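Local coordinates for TouB protein (Pseudomonas stutzeri, PDB 2INC) that is a small ubiquitin-like component of a toluene o-xylene monooxygenase and probably contributes to its monooxygenase activity, at residues Val13-Pro18 and Asn38-Pro43; Gln27-Cys32 and Lys47-Arg52. All blocks are in the same frame, centred on the assembly; numbering follows the deposited sequence.

Interaction 1: residues Val13-Pro18 and Asn38-Pro43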
loop_
_atom_site.group_PDB
_atom_site.type_symbol
_atom_site.label_atom_id
_atom_site.label_comp_id
_atom_site.label_asym_id
_atom_site.label_seq_id
_atom_site.Cartn_x
_atom_site.Cartn_y
_atom_site.Cartn_z
ATOM N N VAL C 13 24.673 -14.567 39.108
ATOM C CA VAL C 13 24.381 -13.156 39.327
ATOM C C VAL C 13 24.833 -12.694 40.697
ATOM O O VAL C 13 24.725 -13.435 41.667
ATOM C CB VAL C 13 22.876 -12.893 39.128
ATOM C CG1 VAL C 13 22.016 -13.463 40.280
ATOM C CG2 VAL C 13 22.617 -11.417 38.864
ATOM N N ILE C 14 25.346 -11.467 40.771
ATOM C CA ILE C 14 25.653 -10.816 42.053
ATOM C C ILE C 14 24.365 -10.151 42.559
ATOM O O ILE C 14 23.535 -9.645 41.759
ATOM C CB ILE C 14 26.832 -9.828 41.909
ATOM C CG1 ILE C 14 28.013 -10.528 41.162
ATOM C CG2 ILE C 14 27.235 -9.288 43.248
ATOM C CD1 ILE C 14 29.351 -9.739 41.128
ATOM N N GLN C 15 24.134 -10.246 43.870
ATOM C CA GLN C 15 22.863 -9.799 44.413
ATOM C C GLN C 15 23.086 -8.941 45.625
ATOM O O GLN C 15 24.107 -9.106 46.338
ATOM C CB GLN C 15 22.008 -10.983 44.828
ATOM C CG GLN C 15 21.679 -11.909 43.709
ATOM C CD GLN C 15 20.967 -13.103 44.206
ATOM O OE1 GLN C 15 21.608 -14.065 44.687
ATOM N NE2 GLN C 15 19.615 -13.069 44.136
ATOM N N LEU C 16 22.129 -8.041 45.877
ATOM C CA LEU C 16 22.192 -7.217 47.081
ATOM C C LEU C 16 21.643 -8.036 48.276
ATOM O O LEU C 16 20.541 -8.568 48.203
ATOM C CB LEU C 16 21.391 -5.930 46.893
ATOM C CG LEU C 16 21.121 -5.065 48.152
ATOM C CD1 LEU C 16 22.413 -4.404 48.708
ATOM C CD2 LEU C 16 20.082 -4.017 47.851
ATOM N N VAL C 17 22.407 -8.112 49.356
ATOM C CA VAL C 17 22.009 -8.869 50.554
ATOM C C VAL C 17 22.345 -7.976 51.759
ATOM O O VAL C 17 23.524 -7.690 52.010
ATOM C CB VAL C 17 22.767 -10.208 50.654
ATOM C CG1 VAL C 17 22.408 -10.944 51.929
ATOM C CG2 VAL C 17 22.447 -11.096 49.474
ATOM N N PRO C 18 21.315 -7.468 52.443
ATOM C CA PRO C 18 21.574 -6.742 53.683
ATOM C C PRO C 18 22.038 -7.713 54.768
ATOM O O PRO C 18 21.505 -8.825 54.905
ATOM C CB PRO C 18 20.213 -6.133 54.043
ATOM C CG PRO C 18 19.204 -6.933 53.332
ATOM C CD PRO C 18 19.880 -7.545 52.120
ATOM N N ASN C 38 19.124 -23.681 46.540
ATOM C CA ASN C 38 17.740 -24.078 46.281
ATOM C C ASN C 38 16.939 -23.067 45.434
ATOM O O ASN C 38 15.711 -23.181 45.320
ATOM C CB ASN C 38 16.983 -24.364 47.591
ATOM C CG ASN C 38 17.422 -25.667 48.222
ATOM O OD1 ASN C 38 17.579 -26.692 47.518
ATOM N ND2 ASN C 38 17.676 -25.635 49.534
ATOM N N ARG C 39 17.653 -22.105 44.847
ATOM C CA ARG C 39 17.045 -21.186 43.900
ATOM C C ARG C 39 17.268 -21.503 42.406
ATOM O O ARG C 39 16.273 -21.648 41.739
ATOM C CB ARG C 39 17.174 -19.708 44.338
ATOM C CG ARG C 39 16.150 -19.326 45.457
ATOM C CD ARG C 39 16.244 -17.834 45.860
ATOM N NE ARG C 39 15.461 -17.543 47.057
ATOM C CZ ARG C 39 14.193 -17.135 47.041
ATOM N NH1 ARG C 39 13.556 -16.979 45.897
ATOM N NH2 ARG C 39 13.549 -16.898 48.177
ATOM N N ARG C 40 18.572 -21.264 42.342
ATOM C CA ARG C 40 19.578 -21.571 41.533
ATOM C C ARG C 40 20.881 -22.297 41.842
ATOM O O ARG C 40 21.559 -22.454 40.947
ATOM C CB ARG C 40 19.958 -20.330 40.892
ATOM C CG ARG C 40 18.958 -19.659 40.326
ATOM C CD ARG C 40 19.355 -18.231 39.888
ATOM N NE ARG C 40 18.492 -17.357 40.568
ATOM C CZ ARG C 40 18.765 -16.511 41.483
ATOM N NH1 ARG C 40 19.953 -16.172 41.848
ATOM N NH2 ARG C 40 17.797 -15.935 41.839
ATOM N N VAL C 41 21.261 -22.729 43.023
ATOM C CA VAL C 41 22.457 -23.519 43.253
ATOM C C VAL C 41 21.988 -24.685 44.140
ATOM O O VAL C 41 21.125 -24.489 45.027
ATOM C CB VAL C 41 23.526 -22.677 43.982
ATOM C CG1 VAL C 41 24.795 -23.486 44.151
ATOM C CG2 VAL C 41 23.816 -21.384 43.211
ATOM N N HIS C 42 22.499 -25.894 43.868
ATOM C CA HIS C 42 22.170 -27.079 44.696
ATOM C C HIS C 42 22.984 -26.984 45.971
ATOM O O HIS C 42 24.123 -26.548 45.917
ATOM C CB HIS C 42 22.564 -28.392 44.020
ATOM C CG HIS C 42 21.898 -28.652 42.702
ATOM N ND1 HIS C 42 22.488 -28.332 41.492
ATOM C CD2 HIS C 42 20.703 -29.222 42.402
ATOM C CE1 HIS C 42 21.685 -28.696 40.505
ATOM N NE2 HIS C 42 20.592 -29.232 41.029
ATOM N N PRO C 43 22.416 -27.431 47.116
ATOM C CA PRO C 43 23.175 -27.574 48.377
ATOM C C PRO C 43 24.446 -28.429 48.221
ATOM O O PRO C 43 24.537 -29.284 47.308
ATOM C CB PRO C 43 22.206 -28.319 49.290
ATOM C CG PRO C 43 20.827 -28.006 48.750
ATOM C CD PRO C 43 20.998 -27.838 47.260
#
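Arg40 reaches out of the loop 38-43 to meet Val13 and Gln15, the latter on strand 14-19. The contact is small, with 86 Å² buried in all, and no hydrogen bond crosses it. Arg40 NH1 does most of the touching. It lies 3.7 Å from Val13 CG1, a methyl that approaches the guanidinium obliquely. Val13 CG1 lies between the backbone N and the carbonyl carbon (chi1 72°), and this is the methyl that meets Arg40. The Gln15 and Arg40 side chains come at each other from opposite directions, Gln15 with its chain extended beyond CG. Its amide reaches the edge of the guanidinium, with CD 4.0 Å from Arg40 NH1. The two planes stand 68° apart, so the groups do not stack. A bend at chi3 (-121°) turns the end of Arg40 to this place. The charge is met outside the two segments: Arg40 NH1 forms a salt bridge with Asp11, and an aromatic side chain of another protein's chain makes a cation-pi contact. Shortening Gln15 to an alanine is likely to leave a gap at the edge of the guanidinium, which would then rest on Val13, Asp11 and that aromatic ring. The contact sits at one margin of the chain's sheet. Here strand 14-19 pairs with strand 2-8 through Gln15 and Ser6. Ile14 and Leu16 make backbone hydrogen bonds to another protein's chain, and the loop 38-43 lies between helix 25-33 and strand 48-53.

Interaction 2: residues Gln27-Cys32 and Lys47-Arg52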
loop_
_atom_site.group_PDB
_atom_site.type_symbol
_atom_site.label_atom_id
_atom_site.label_comp_id
_atom_site.label_asym_id
_atom_site.label_seq_id
_atom_site.Cartn_x
_atom_site.Cartn_y
_atom_site.Cartn_z
ATOM N N GLN C 27 27.102 -16.248 59.608
ATOM C CA GLN C 27 25.712 -15.760 59.529
ATOM C C GLN C 27 25.482 -14.908 58.257
ATOM O O GLN C 27 24.357 -14.817 57.760
ATOM C CB GLN C 27 25.327 -14.949 60.756
ATOM C CG GLN C 27 25.305 -15.816 62.011
ATOM C CD GLN C 27 25.419 -15.017 63.287
ATOM O OE1 GLN C 27 26.316 -14.169 63.441
ATOM N NE2 GLN C 27 24.510 -15.297 64.234
ATOM N N VAL C 28 26.557 -14.291 57.765
ATOM C CA VAL C 28 26.496 -13.604 56.465
ATOM C C VAL C 28 26.244 -14.616 55.360
ATOM O O VAL C 28 25.349 -14.415 54.539
ATOM C CB VAL C 28 27.783 -12.821 56.195
ATOM C CG1 VAL C 28 27.842 -12.376 54.751
ATOM C CG2 VAL C 28 27.842 -11.608 57.108
ATOM N N ALA C 29 27.023 -15.704 55.341
ATOM C CA ALA C 29 26.883 -16.742 54.311
ATOM C C ALA C 29 25.475 -17.326 54.318
ATOM O O ALA C 29 24.871 -17.584 53.254
ATOM C CB ALA C 29 27.948 -17.820 54.487
ATOM N N GLU C 30 24.928 -17.507 55.517
ATOM C CA GLU C 30 23.535 -17.939 55.676
ATOM C C GLU C 30 22.565 -17.005 54.957
ATOM O O GLU C 30 21.723 -17.450 54.168
ATOM C CB GLU C 30 23.190 -18.016 57.177
ATOM C CG GLU C 30 21.717 -18.163 57.514
ATOM C CD GLU C 30 21.171 -19.576 57.228
ATOM O OE1 GLU C 30 21.948 -20.429 56.696
ATOM O OE2 GLU C 30 19.961 -19.831 57.535
ATOM N N LYS C 31 22.673 -15.720 55.259
ATOM C CA LYS C 31 21.849 -14.694 54.667
ATOM C C LYS C 31 21.980 -14.671 53.149
ATOM O O LYS C 31 20.987 -14.593 52.458
ATOM C CB LYS C 31 22.176 -13.330 55.271
ATOM C CG LYS C 31 21.378 -13.066 56.550
ATOM C CD LYS C 31 21.981 -11.937 57.333
ATOM C CE LYS C 31 21.106 -11.521 58.488
ATOM N NZ LYS C 31 21.849 -10.517 59.325
ATOM N N CYS C 32 23.197 -14.770 52.650
ATOM C CA CYS C 32 23.437 -14.920 51.212
ATOM C C CYS C 32 22.826 -16.194 50.622
ATOM O O CYS C 32 22.092 -16.137 49.615
ATOM C CB CYS C 32 24.938 -14.885 50.947
ATOM S SG CYS C 32 25.630 -13.257 51.372
ATOM N N LYS C 47 30.093 -29.609 52.567
ATOM C CA LYS C 47 30.931 -28.403 52.465
ATOM C C LYS C 47 30.539 -27.322 53.464
ATOM O O LYS C 47 29.448 -27.333 54.013
ATOM C CB LYS C 47 30.885 -27.847 51.033
ATOM C CG LYS C 47 31.502 -28.771 49.989
ATOM C CD LYS C 47 33.021 -28.668 50.009
ATOM C CE LYS C 47 33.625 -29.586 48.967
ATOM N NZ LYS C 47 35.031 -29.241 48.694
ATOM N N ILE C 48 31.454 -26.395 53.703
ATOM C CA ILE C 48 31.196 -25.253 54.578
ATOM C C ILE C 48 31.273 -23.970 53.729
ATOM O O ILE C 48 32.170 -23.853 52.889
ATOM C CB ILE C 48 32.158 -25.275 55.788
ATOM C CG1 ILE C 48 31.490 -26.105 56.900
ATOM C CG2 ILE C 48 32.551 -23.867 56.249
ATOM C CD1 ILE C 48 32.400 -26.588 57.988
ATOM N N LEU C 49 30.303 -23.069 53.915
ATOM C CA LEU C 49 30.278 -21.796 53.172
ATOM C C LEU C 49 31.232 -20.804 53.785
ATOM O O LEU C 49 31.114 -20.471 54.978
ATOM C CB LEU C 49 28.878 -21.166 53.167
ATOM C CG LEU C 49 27.756 -22.016 52.607
ATOM C CD1 LEU C 49 26.458 -21.233 52.574
ATOM C CD2 LEU C 49 28.150 -22.490 51.229
ATOM N N ARG C 50 32.181 -20.325 52.993
ATOM C CA ARG C 50 33.115 -19.293 53.470
ATOM C C ARG C 50 32.844 -17.916 52.810
ATOM O O ARG C 50 32.188 -17.856 51.759
ATOM C CB ARG C 50 34.551 -19.765 53.236
ATOM C CG ARG C 50 34.865 -21.048 54.059
ATOM C CD ARG C 50 34.643 -20.808 55.563
ATOM N NE ARG C 50 35.475 -19.714 56.082
ATOM C CZ ARG C 50 36.805 -19.755 56.203
ATOM N NH1 ARG C 50 37.474 -20.840 55.840
ATOM N NH2 ARG C 50 37.466 -18.706 56.679
ATOM N N VAL C 51 33.338 -16.837 53.422
ATOM C CA VAL C 51 33.221 -15.472 52.856
ATOM C C VAL C 51 34.604 -14.906 52.463
ATOM O O VAL C 51 35.489 -14.820 53.317
ATOM C CB VAL C 51 32.516 -14.511 53.864
ATOM C CG1 VAL C 51 32.277 -13.125 53.241
ATOM C CG2 VAL C 51 31.192 -15.086 54.326
ATOM N N ARG C 52 34.814 -14.537 51.188
ATOM C CA ARG C 52 36.011 -13.754 50.843
ATOM C C ARG C 52 35.694 -12.465 50.109
ATOM O O ARG C 52 34.706 -12.380 49.359
ATOM C CB ARG C 52 37.063 -14.544 50.076
ATOM C CG ARG C 52 36.556 -15.224 48.893
ATOM C CD ARG C 52 37.644 -15.585 47.880
ATOM N NE ARG C 52 36.921 -16.083 46.713
ATOM C CZ ARG C 52 37.407 -16.927 45.807
ATOM N NH1 ARG C 52 38.659 -17.379 45.908
ATOM N NH2 ARG C 52 36.631 -17.321 44.795
#
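Ala29 on helix 25-33 packs against Leu49 and Val51 of strand 48-53. This is the helix-on-sheet core of a beta-grasp (ubiquitin-like) fold. The closest approach is between beta carbons, with Ala29 CB 3.7 Å from Leu49 CB. The small alanine is consistent with the close approach: the axes of 27-32 and 48-52 pass 7.9 Å apart and cross at 102°, so the strand runs nearly at right angles to the helix. Ala29 CB also meets Val51 CG2 at 4.2 Å. One residue back on the helix, Val28 has CG1 anti to its backbone N (chi1 168°), and this methyl reaches the same Val51 CG2 at 4.3 Å. Every one of these contacts is apolar. Strand alternation sets the partners. Leu49 and Val51 both direct their beta carbons at the helix, while Arg50 between them points away and its NH2 is hydrogen-bonded to Phe60 O. Further out, the backbone pairs Arg50 with Ile80 and Val51 with Phe60, which fixes the strand between its two neighbours in the sheet. Ile79 packs on Ala29, and Phe8 and Phe81 pack on Leu49. Val19 and Val66 pack on Val28. Leu49 carries CG anti to its carbonyl carbon (chi1 -57°), and its CD1 lies 4.0 Å from the backbone oxygen, Ala29 O.

How the interactions relate
From the N terminus, strand 2-8 leads into strand 14-19, which holds most of the first segment of interaction 1. Helix 25-33 follows with the first half of interaction 2. The loop 38-43 then meets segment 13-18 and closes interaction 1, with the helix in the chain between its two segments. Strand 48-53 closes interaction 2 last. The segments alternate, so the two contacts cross and neither nests in the other. Interaction 1 ties the loop after the helix to an outermost strand of the chain's sheet. Interaction 2 ties the helix to a strand inside that sheet. Their centres lie 11 Å apart, and they meet where Val17 CG1 packs 3.9 Å from Lys31 C.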